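Local coordinates for protein putative creatinine amidohydrolase (Bacteroides fragilis, PDB 3LUB) that probably hydrolyses carbon-nitrogen bonds of linear amides, as a zinc-binding member of the creatininase superfamily, at residues 30-35 / 79-84; 40-45 / 170-175; 44-49 / 144-149. All blocks are in the same frame, centred on the assembly; numbering follows the deposited sequence.

How the contacts relate
From the N terminus, the chain first passes 30-35, the loop after strand 23-28, and contact 1 closes the path from there to the turn at 79-84. Helix 42-62, which lies inside that loop, serves both other contacts, which share Cys44 and Ile45. Contact 3 joins 44-49 to 144-149, at the end of strand 140-145; contact 2 reaches further, from 40-45 to 170-175 on helix 166-175, so contact 3 nests inside contact 2. Contact 1 crosses both. The zinc pair unites contacts 1 and 2 through Glu32, His34 and Asp43, while Leu46 and Val171 knit contact 2 to contact 3 in the apolar interior.

Contact 1: 30-35 / 79-84; sequences ATEPHN and PGQREL. With ZN (zinc ion), chain B; ZN (zinc ion), chain C; EDO (1,2-ethanediol), chain D.
In the dinuclear zinc site of this creatininase-family protein, Glu32 and Gln81 illustrate how a second-shell amide positions a first-shell ligand. Glu32 divides its carboxylate between two tasks: OE1 binds one zinc ion, while OE2 accepts a hydrogen bond from Gln81 NE2 at 2.6 Å. That bond is nearly straight (166°) and uses the anti lone pair of OE2, the one turned away from OE1. The acceptor lies close to the amide plane of Gln81, yet the two flat groups are twisted 54° against each other. With CG anti to the backbone N (chi1 -172°) and an extended chain, Glu32 carries its carboxylate out to both partners. A water molecule takes a further N-H from Gln81 NE2 at 3.0 Å and donates to Pro33 O, while Gln81 OE1 accepts from Asn78 N, so the amide is fixed at both ends. His34 ND1 donates in its ring plane to Glu32 O at 2.7 Å, consistent with holding the ring so that NE2 reaches the second zinc ion. Next to this polar pair, Pro33 CG rests on Leu84 CD1 at 3.8 Å, and a type I turn from Gln81 to Leu84 points both its end residues toward 30-35. Leu13 of a neighbouring subunit also packs on Pro33. The contact joins the loop between strand 23-28 and helix 42-62 to the loop between strand 66-68 and helix 92-108.

Contact 2: 40-45 / 170-175; sequences YLTDCI and SVMMHY. With ZN (zinc ion), chain C; ZN (zinc ion), chain B.
A buried helix-helix packing contact, Met172 against Thr42 and Ile45, sits where the first turn of helix 42-62 meets helix 166-175 beside the dinuclear zinc centre of the creatininase fold. It exemplifies a division of labour within one helical turn, one side packing and the next binding metal. Met172, present as selenomethionine, supplies nearly all of its helix's share. Its CG lies anti to the backbone N (chi1 -172°), and the chain then bends at both following torsions, bringing the CE methyl round onto the neighbouring helix. Ile45 meets it roughly at a right angle, its CG2 lying 4.0 Å from Met172 CE. The hydroxyl of Thr42 has its polar partner elsewhere, in Pro39 O, and meets Met172 only by packing. Leu41 holds the N-cap position, and its carbonyl oxygen accepts from both Cys44 N and Ile45 N, which closes the turn that carries the contact residues. Between them in sequence, Asp43 turns to the metals and bridges them: OD1 binds, at 1.9 Å, the zinc ion held by His34 and Glu168, and OD2, at 2.1 Å, the one held by Glu32 and His120. A water molecule forms a second bridge between the ions. Helix 166-175 also reaches this centre, since Glu168 joins Asp43 and His34 on the first of these; the packing therefore joins two ligand-bearing helices. At its heart, Met172 CE sits 3.6 Å from both Thr42 CA and Thr42 OG1, and 3.7 Å from Thr42 CG2.

Contact 3: 44-49 / 144-149; sequences CILPHD and ANWFEV
Leu46 and Pro47 lie side by side against the indole of Trp146. Leu46 CB stands 3.7 Å above the plane of the Trp146 ring, displaced toward its rim, and CD1 of the same leucine reaches Trp146 CZ2 at 3.6 Å. Along the five-membered ring, Pro47 CD approaches Trp146 CD1 at 4.0 Å, obliquely. On the opposite face Phe147 CB lies over the ring centre, so the indole is sandwiched between the helix and its own neighbour in sequence. Trp146 CG lies in the cleft flanked by its backbone N and carbonyl carbon (chi1 72°), which turns the ring toward helix 42-62. The helix bends where Pro47, lacking an N-H, makes no bond to the preceding turn. Further out, Leu117 of strand 113-118 touches both Pro47 and Trp146, Val171 of helix 166-175 touches Leu46 and Trp146, and Tyr232 and Ile236 of helix 226-249 pack on the indole. Backbone bonding to Ser118 ties Trp146 to the parallel sheet. The contact between helix and strand end is therefore apolar in character, its cohesion resting on dispersion and the exclusion of water, with the fit of aliphatic carbons on an aromatic surface in place of polar pairing.

Contact 1: 30-35 / 79-84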
loop_
_atom_site.group_PDB
_atom_site.type_symbol
_atom_site.label_atom_id
_atom_site.label_comp_id
_atom_site.label_asym_id
_atom_site.label_seq_id
_atom_site.Cartn_x
_atom_site.Cartn_y
_atom_site.Cartn_z
ATOM N N ALA F 30 13.468 20.121 0.070
ATOM C CA ALA F 30 12.093 20.456 -0.277
ATOM C C ALA F 30 12.162 21.316 -1.529
ATOM O O ALA F 30 13.208 21.916 -1.806
ATOM C CB ALA F 30 11.390 21.243 0.877
ATOM N N THR F 31 11.046 21.361 -2.263
ATOM C CA THR F 31 10.810 22.267 -3.380
ATOM C C THR F 31 9.687 23.236 -2.905
ATOM O O THR F 31 8.491 22.892 -2.852
ATOM C CB THR F 31 10.470 21.454 -4.649
ATOM O OG1 THR F 31 11.493 20.452 -4.853
ATOM C CG2 THR F 31 10.307 22.345 -5.924
ATOM N N GLU F 32 10.092 24.450 -2.544
ATOM C CA GLU F 32 9.335 25.284 -1.621
ATOM C C GLU F 32 9.706 26.745 -1.786
ATOM O O GLU F 32 10.874 27.087 -1.712
ATOM C CB GLU F 32 9.642 24.871 -0.177
ATOM C CG GLU F 32 8.780 25.543 0.884
ATOM C CD GLU F 32 9.248 25.278 2.297
ATOM O OE1 GLU F 32 10.466 25.025 2.470
ATOM O OE2 GLU F 32 8.418 25.337 3.238
ATOM N N PRO F 33 8.708 27.613 -1.991
ATOM C CA PRO F 33 8.986 29.042 -2.014
ATOM C C PRO F 33 9.594 29.518 -0.664
ATOM O O PRO F 33 9.175 29.058 0.398
ATOM C CB PRO F 33 7.615 29.673 -2.232
ATOM C CG PRO F 33 6.707 28.578 -2.671
ATOM C CD PRO F 33 7.286 27.311 -2.189
ATOM N N HIS F 34 10.578 30.411 -0.763
ATOM C CA HIS F 34 11.313 30.967 0.360
ATOM C C HIS F 34 11.283 32.483 0.317
ATOM O O HIS F 34 12.203 33.098 -0.207
ATOM C CB HIS F 34 12.752 30.482 0.288
ATOM C CG HIS F 34 12.933 29.143 0.920
ATOM N ND1 HIS F 34 12.436 27.977 0.359
ATOM C CD2 HIS F 34 13.488 28.795 2.101
ATOM C CE1 HIS F 34 12.733 26.962 1.152
ATOM N NE2 HIS F 34 13.363 27.434 2.219
ATOM N N ASN F 35 10.226 33.088 0.847
ATOM C CA ASN F 35 9.997 34.510 0.645
ATOM C C ASN F 35 10.021 34.752 -0.877
ATOM O O ASN F 35 9.772 33.841 -1.645
ATOM C CB ASN F 35 11.080 35.287 1.392
ATOM C CG ASN F 35 10.721 36.743 1.651
ATOM O OD1 ASN F 35 10.373 37.475 0.728
ATOM N ND2 ASN F 35 10.865 37.179 2.905
ATOM N N PRO F 79 -0.528 23.293 5.194
ATOM C CA PRO F 79 -1.680 23.890 4.552
ATOM C C PRO F 79 -1.398 25.313 4.044
ATOM O O PRO F 79 -0.730 26.108 4.712
ATOM C CB PRO F 79 -2.734 23.901 5.667
ATOM C CG PRO F 79 -2.299 22.822 6.613
ATOM C CD PRO F 79 -0.815 22.864 6.582
ATOM N N GLY F 80 -1.890 25.608 2.849
ATOM C CA GLY F 80 -1.640 26.879 2.201
ATOM C C GLY F 80 -0.374 26.939 1.353
ATOM O O GLY F 80 -0.259 27.845 0.537
ATOM N N GLN F 81 0.570 26.024 1.553
ATOM C CA GLN F 81 1.804 26.009 0.756
ATOM C C GLN F 81 1.659 25.278 -0.561
ATOM O O GLN F 81 2.349 25.605 -1.520
ATOM C CB GLN F 81 2.967 25.340 1.486
ATOM C CG GLN F 81 3.563 26.127 2.667
ATOM C CD GLN F 81 4.859 25.518 3.167
ATOM O OE1 GLN F 81 4.873 24.464 3.805
ATOM N NE2 GLN F 81 5.962 26.178 2.858
ATOM N N ARG F 82 0.830 24.242 -0.592
ATOM C CA ARG F 82 0.675 23.434 -1.784
ATOM C C ARG F 82 0.113 24.261 -2.969
ATOM O O ARG F 82 0.468 24.025 -4.121
ATOM C CB ARG F 82 -0.224 22.246 -1.427
ATOM C CG ARG F 82 -0.281 21.123 -2.442
ATOM C CD ARG F 82 -1.161 19.960 -1.945
ATOM N NE ARG F 82 -2.537 20.350 -1.595
ATOM C CZ ARG F 82 -3.589 19.515 -1.598
ATOM N NH1 ARG F 82 -3.472 18.240 -1.937
ATOM N NH2 ARG F 82 -4.796 19.962 -1.276
ATOM N N GLU F 83 -0.739 25.240 -2.670
ATOM C CA GLU F 83 -1.305 26.130 -3.662
ATOM C C GLU F 83 -0.305 27.168 -4.209
ATOM O O GLU F 83 -0.572 27.811 -5.224
ATOM C CB GLU F 83 -2.536 26.847 -3.083
ATOM C CG GLU F 83 -2.220 27.945 -2.058
ATOM C CD GLU F 83 -3.414 28.311 -1.171
ATOM O OE1 GLU F 83 -3.674 27.582 -0.180
ATOM O OE2 GLU F 83 -4.085 29.331 -1.456
ATOM N N LEU F 84 0.848 27.334 -3.564
ATOM C CA LEU F 84 1.852 28.248 -4.111
ATOM C C LEU F 84 2.535 27.561 -5.300
ATOM O O LEU F 84 2.903 26.391 -5.207
ATOM C CB LEU F 84 2.874 28.663 -3.045
ATOM C CG LEU F 84 2.419 29.485 -1.831
ATOM C CD1 LEU F 84 3.538 29.546 -0.761
ATOM C CD2 LEU F 84 1.908 30.910 -2.178
HETATM ZN ZN ZN B . 11.608 24.442 4.321
HETATM ZN ZN ZN C . 14.296 26.587 3.990
HETATM C C1 EDO D . 10.661 17.878 -7.283
HETATM O O1 EDO D . 11.461 19.066 -7.232
HETATM C C2 EDO D . 10.974 17.148 -8.583
HETATM O O2 EDO D . 10.430 17.873 -9.704
HETATM O O HOH W 1 6.441 28.822 1.428
HETATM O O HOH W 2 12.849 26.246 5.457
#

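Contact 2: 40-45 / 170-175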
loop_
_atom_site.group_PDB
_atom_site.type_symbol
_atom_site.label_atom_id
_atom_site.label_comp_id
_atom_site.label_asym_id
_atom_site.label_seq_id
_atom_site.Cartn_x
_atom_site.Cartn_y
_atom_site.Cartn_z
ATOM N N TYR F 40 13.789 28.217 -4.711
ATOM C CA TYR F 40 12.884 27.074 -4.459
ATOM C C TYR F 40 13.589 25.866 -3.885
ATOM O O TYR F 40 12.999 25.123 -3.110
ATOM C CB TYR F 40 12.150 26.634 -5.734
ATOM C CG TYR F 40 10.892 27.415 -6.020
ATOM C CD1 TYR F 40 10.945 28.637 -6.643
ATOM C CD2 TYR F 40 9.637 26.907 -5.685
ATOM C CE1 TYR F 40 9.769 29.346 -6.914
ATOM C CE2 TYR F 40 8.478 27.610 -5.942
ATOM C CZ TYR F 40 8.544 28.824 -6.553
ATOM O OH TYR F 40 7.377 29.530 -6.847
ATOM N N LEU F 41 14.856 25.677 -4.242
ATOM C CA LEU F 41 15.640 24.530 -3.734
ATOM C C LEU F 41 16.584 24.833 -2.589
ATOM O O LEU F 41 17.450 24.045 -2.315
ATOM C CB LEU F 41 16.418 23.888 -4.893
ATOM C CG LEU F 41 15.587 23.152 -5.956
ATOM C CD1 LEU F 41 16.517 22.508 -6.974
ATOM C CD2 LEU F 41 14.768 22.047 -5.309
ATOM N N THR F 42 16.394 25.954 -1.903
ATOM C CA THR F 42 17.178 26.326 -0.688
ATOM C C THR F 42 17.370 25.175 0.287
ATOM O O THR F 42 18.462 24.959 0.779
ATOM C CB THR F 42 16.522 27.538 0.050
ATOM O OG1 THR F 42 16.471 28.685 -0.829
ATOM C CG2 THR F 42 17.250 27.897 1.376
ATOM N N ASP F 43 16.317 24.411 0.556
ATOM C CA ASP F 43 16.398 23.317 1.548
ATOM C C ASP F 43 17.173 22.103 1.088
ATOM O O ASP F 43 17.495 21.254 1.898
ATOM C CB ASP F 43 15.001 22.882 2.013
ATOM C CG ASP F 43 14.278 23.956 2.769
ATOM O OD1 ASP F 43 14.891 25.008 3.107
ATOM O OD2 ASP F 43 13.079 23.742 3.037
ATOM N N CYS F 44 17.471 22.025 -0.204
ATOM C CA CYS F 44 18.371 21.019 -0.766
ATOM C C CYS F 44 19.812 21.533 -0.828
ATOM O O CYS F 44 20.758 20.821 -0.492
ATOM C CB CYS F 44 17.970 20.671 -2.207
ATOM S SG CYS F 44 16.430 19.689 -2.457
ATOM N N ILE F 45 19.953 22.758 -1.314
ATOM C CA ILE F 45 21.248 23.374 -1.555
ATOM C C ILE F 45 22.064 23.521 -0.277
ATOM O O ILE F 45 23.225 23.158 -0.257
ATOM C CB ILE F 45 21.107 24.764 -2.195
ATOM C CG1 ILE F 45 20.549 24.651 -3.623
ATOM C CG2 ILE F 45 22.429 25.480 -2.201
ATOM C CD1 ILE F 45 19.938 25.913 -4.217
ATOM N N SER F 170 21.402 34.428 4.957
ATOM C CA SER F 170 22.834 34.651 5.159
ATOM C C SER F 170 23.636 33.489 4.647
ATOM O O SER F 170 24.643 33.695 3.997
ATOM C CB SER F 170 23.195 34.894 6.645
ATOM O OG SER F 170 22.645 36.107 7.127
ATOM N N VAL F 171 23.204 32.272 4.970
ATOM C CA VAL F 171 23.962 31.089 4.596
ATOM C C VAL F 171 23.913 30.905 3.066
ATOM O O VAL F 171 24.897 30.523 2.474
ATOM C CB VAL F 171 23.478 29.837 5.344
ATOM C CG1 VAL F 171 24.295 28.589 4.917
ATOM C CG2 VAL F 171 23.541 30.060 6.900
HETATM N N MSE F 172 22.794 31.247 2.426
HETATM C CA MSE F 172 22.715 31.227 0.947
HETATM C C MSE F 172 23.659 32.287 0.371
HETATM O O MSE F 172 24.333 32.036 -0.614
HETATM C CB MSE F 172 21.295 31.495 0.441
HETATM C CG MSE F 172 21.128 31.302 -1.062
HETATM SE SE MSE F 172 21.577 29.441 -1.671
HETATM C CE MSE F 172 20.091 28.386 -0.889
HETATM N N MSE F 173 23.691 33.479 0.970
HETATM C CA MSE F 173 24.556 34.549 0.479
HETATM C C MSE F 173 26.005 34.131 0.524
HETATM O O MSE F 173 26.785 34.491 -0.363
HETATM C CB MSE F 173 24.342 35.843 1.249
HETATM C CG MSE F 173 23.061 36.570 0.881
HETATM SE SE MSE F 173 22.657 38.015 2.140
HETATM C CE MSE F 173 23.832 39.556 1.402
ATOM N N HIS F 174 26.353 33.353 1.537
ATOM C CA HIS F 174 27.707 32.812 1.674
ATOM C C HIS F 174 28.032 31.776 0.614
ATOM O O HIS F 174 28.989 31.919 -0.140
ATOM C CB HIS F 174 27.891 32.243 3.066
ATOM C CG HIS F 174 29.119 31.421 3.239
ATOM N ND1 HIS F 174 30.384 31.934 3.084
ATOM C CD2 HIS F 174 29.282 30.138 3.630
ATOM C CE1 HIS F 174 31.276 30.991 3.332
ATOM N NE2 HIS F 174 30.632 29.888 3.669
ATOM N N TYR F 175 27.208 30.744 0.535
ATOM C CA TYR F 175 27.465 29.637 -0.375
ATOM C C TYR F 175 27.139 29.944 -1.825
ATOM O O TYR F 175 27.867 29.526 -2.685
ATOM C CB TYR F 175 26.665 28.392 0.056
ATOM C CG TYR F 175 27.289 27.609 1.192
ATOM C CD1 TYR F 175 28.577 27.090 1.091
ATOM C CD2 TYR F 175 26.585 27.379 2.358
ATOM C CE1 TYR F 175 29.140 26.371 2.137
ATOM C CE2 TYR F 175 27.133 26.667 3.391
ATOM C CZ TYR F 175 28.404 26.153 3.268
ATOM O OH TYR F 175 28.917 25.445 4.316
HETATM ZN ZN ZN C . 14.296 26.587 3.990
HETATM ZN ZN ZN B . 11.608 24.442 4.321
HETATM O O HOH W 2 12.849 26.246 5.457
#

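Contact 3: 44-49 / 144-149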
loop_
_atom_site.group_PDB
_atom_site.type_symbol
_atom_site.label_atom_id
_atom_site.label_comp_id
_atom_site.label_asym_id
_atom_site.label_seq_id
_atom_site.Cartn_x
_atom_site.Cartn_y
_atom_site.Cartn_z
ATOM N N CYS F 44 17.471 22.025 -0.204
ATOM C CA CYS F 44 18.371 21.019 -0.766
ATOM C C CYS F 44 19.812 21.533 -0.828
ATOM O O CYS F 44 20.758 20.821 -0.492
ATOM C CB CYS F 44 17.970 20.671 -2.207
ATOM S SG CYS F 44 16.430 19.689 -2.457
ATOM N N ILE F 45 19.953 22.758 -1.314
ATOM C CA ILE F 45 21.248 23.374 -1.555
ATOM C C ILE F 45 22.064 23.521 -0.277
ATOM O O ILE F 45 23.225 23.158 -0.257
ATOM C CB ILE F 45 21.107 24.764 -2.195
ATOM C CG1 ILE F 45 20.549 24.651 -3.623
ATOM C CG2 ILE F 45 22.429 25.480 -2.201
ATOM C CD1 ILE F 45 19.938 25.913 -4.217
ATOM N N LEU F 46 21.459 24.060 0.778
ATOM C CA LEU F 46 22.180 24.343 2.009
ATOM C C LEU F 46 22.743 23.108 2.704
ATOM O O LEU F 46 23.943 23.081 3.008
ATOM C CB LEU F 46 21.316 25.161 2.960
ATOM C CG LEU F 46 21.049 26.574 2.427
ATOM C CD1 LEU F 46 20.466 27.494 3.538
ATOM C CD2 LEU F 46 22.336 27.142 1.816
ATOM N N PRO F 47 21.913 22.066 2.950
ATOM C CA PRO F 47 22.531 20.841 3.521
ATOM C C PRO F 47 23.536 20.130 2.640
ATOM O O PRO F 47 24.444 19.517 3.141
ATOM C CB PRO F 47 21.320 19.934 3.791
ATOM C CG PRO F 47 20.196 20.494 3.003
ATOM C CD PRO F 47 20.444 21.946 2.878
ATOM N N HIS F 48 23.353 20.185 1.319
ATOM C CA HIS F 48 24.338 19.600 0.413
ATOM C C HIS F 48 25.701 20.297 0.607
ATOM O O HIS F 48 26.725 19.648 0.820
ATOM C CB HIS F 48 23.905 19.735 -1.051
ATOM C CG HIS F 48 24.952 19.263 -2.007
ATOM N ND1 HIS F 48 25.894 20.104 -2.560
ATOM C CD2 HIS F 48 25.247 18.023 -2.454
ATOM C CE1 HIS F 48 26.701 19.408 -3.337
ATOM N NE2 HIS F 48 26.341 18.139 -3.277
ATOM N N ASP F 49 25.699 21.622 0.525
ATOM C CA ASP F 49 26.951 22.409 0.676
ATOM C C ASP F 49 27.611 22.252 2.058
ATOM O O ASP F 49 28.833 22.026 2.155
ATOM C CB ASP F 49 26.683 23.873 0.339
ATOM C CG ASP F 49 26.426 24.090 -1.150
ATOM O OD1 ASP F 49 26.418 23.082 -1.919
ATOM O OD2 ASP F 49 26.196 25.257 -1.552
ATOM N N ALA F 144 19.460 14.565 11.310
ATOM C CA ALA F 144 19.632 15.914 11.893
ATOM C C ALA F 144 19.118 16.944 10.929
ATOM O O ALA F 144 19.241 16.750 9.729
ATOM C CB ALA F 144 21.099 16.200 12.146
ATOM N N ASN F 145 18.568 18.042 11.452
ATOM C CA ASN F 145 18.403 19.272 10.679
ATOM C C ASN F 145 19.742 20.039 10.756
ATOM O O ASN F 145 20.257 20.203 11.851
ATOM C CB ASN F 145 17.264 20.122 11.277
ATOM C CG ASN F 145 15.856 19.540 11.009
ATOM O OD1 ASN F 145 15.462 19.314 9.869
ATOM N ND2 ASN F 145 15.086 19.352 12.072
ATOM N N TRP F 146 20.309 20.519 9.630
ATOM C CA TRP F 146 21.582 21.260 9.684
ATOM C C TRP F 146 21.450 22.473 10.612
ATOM O O TRP F 146 22.361 22.817 11.327
ATOM C CB TRP F 146 22.112 21.667 8.259
ATOM C CG TRP F 146 21.327 22.750 7.606
ATOM C CD1 TRP F 146 20.251 22.585 6.800
ATOM C CD2 TRP F 146 21.491 24.173 7.777
ATOM N NE1 TRP F 146 19.761 23.797 6.416
ATOM C CE2 TRP F 146 20.500 24.794 7.007
ATOM C CE3 TRP F 146 22.392 24.969 8.489
ATOM C CZ2 TRP F 146 20.365 26.195 6.940
ATOM C CZ3 TRP F 146 22.289 26.339 8.393
ATOM C CH2 TRP F 146 21.276 26.944 7.631
ATOM N N PHE F 147 20.274 23.094 10.634
ATOM C CA PHE F 147 20.113 24.354 11.327
ATOM C C PHE F 147 19.826 24.177 12.820
ATOM O O PHE F 147 19.578 25.142 13.512
ATOM C CB PHE F 147 19.044 25.186 10.660
ATOM C CG PHE F 147 17.748 24.468 10.500
ATOM C CD1 PHE F 147 16.846 24.390 11.559
ATOM C CD2 PHE F 147 17.433 23.843 9.298
ATOM C CE1 PHE F 147 15.656 23.698 11.418
ATOM C CE2 PHE F 147 16.254 23.166 9.164
ATOM C CZ PHE F 147 15.356 23.100 10.225
ATOM N N GLU F 148 19.884 22.939 13.305
ATOM C CA GLU F 148 19.811 22.623 14.720
ATOM C C GLU F 148 21.126 22.117 15.296
ATOM O O GLU F 148 21.241 21.927 16.514
ATOM C CB GLU F 148 18.728 21.570 14.956
ATOM C CG GLU F 148 17.368 22.180 14.951
ATOM C CD GLU F 148 16.247 21.160 14.936
ATOM O OE1 GLU F 148 16.526 19.927 14.898
ATOM O OE2 GLU F 148 15.080 21.627 14.911
ATOM N N VAL F 149 22.133 21.932 14.456
ATOM C CA VAL F 149 23.425 21.438 14.933
ATOM C C VAL F 149 24.046 22.492 15.871
ATOM O O VAL F 149 24.618 22.149 16.918
ATOM C CB VAL F 149 24.325 21.021 13.741
ATOM C CG1 VAL F 149 25.787 20.749 14.166
ATOM C CG2 VAL F 149 23.681 19.781 13.017
#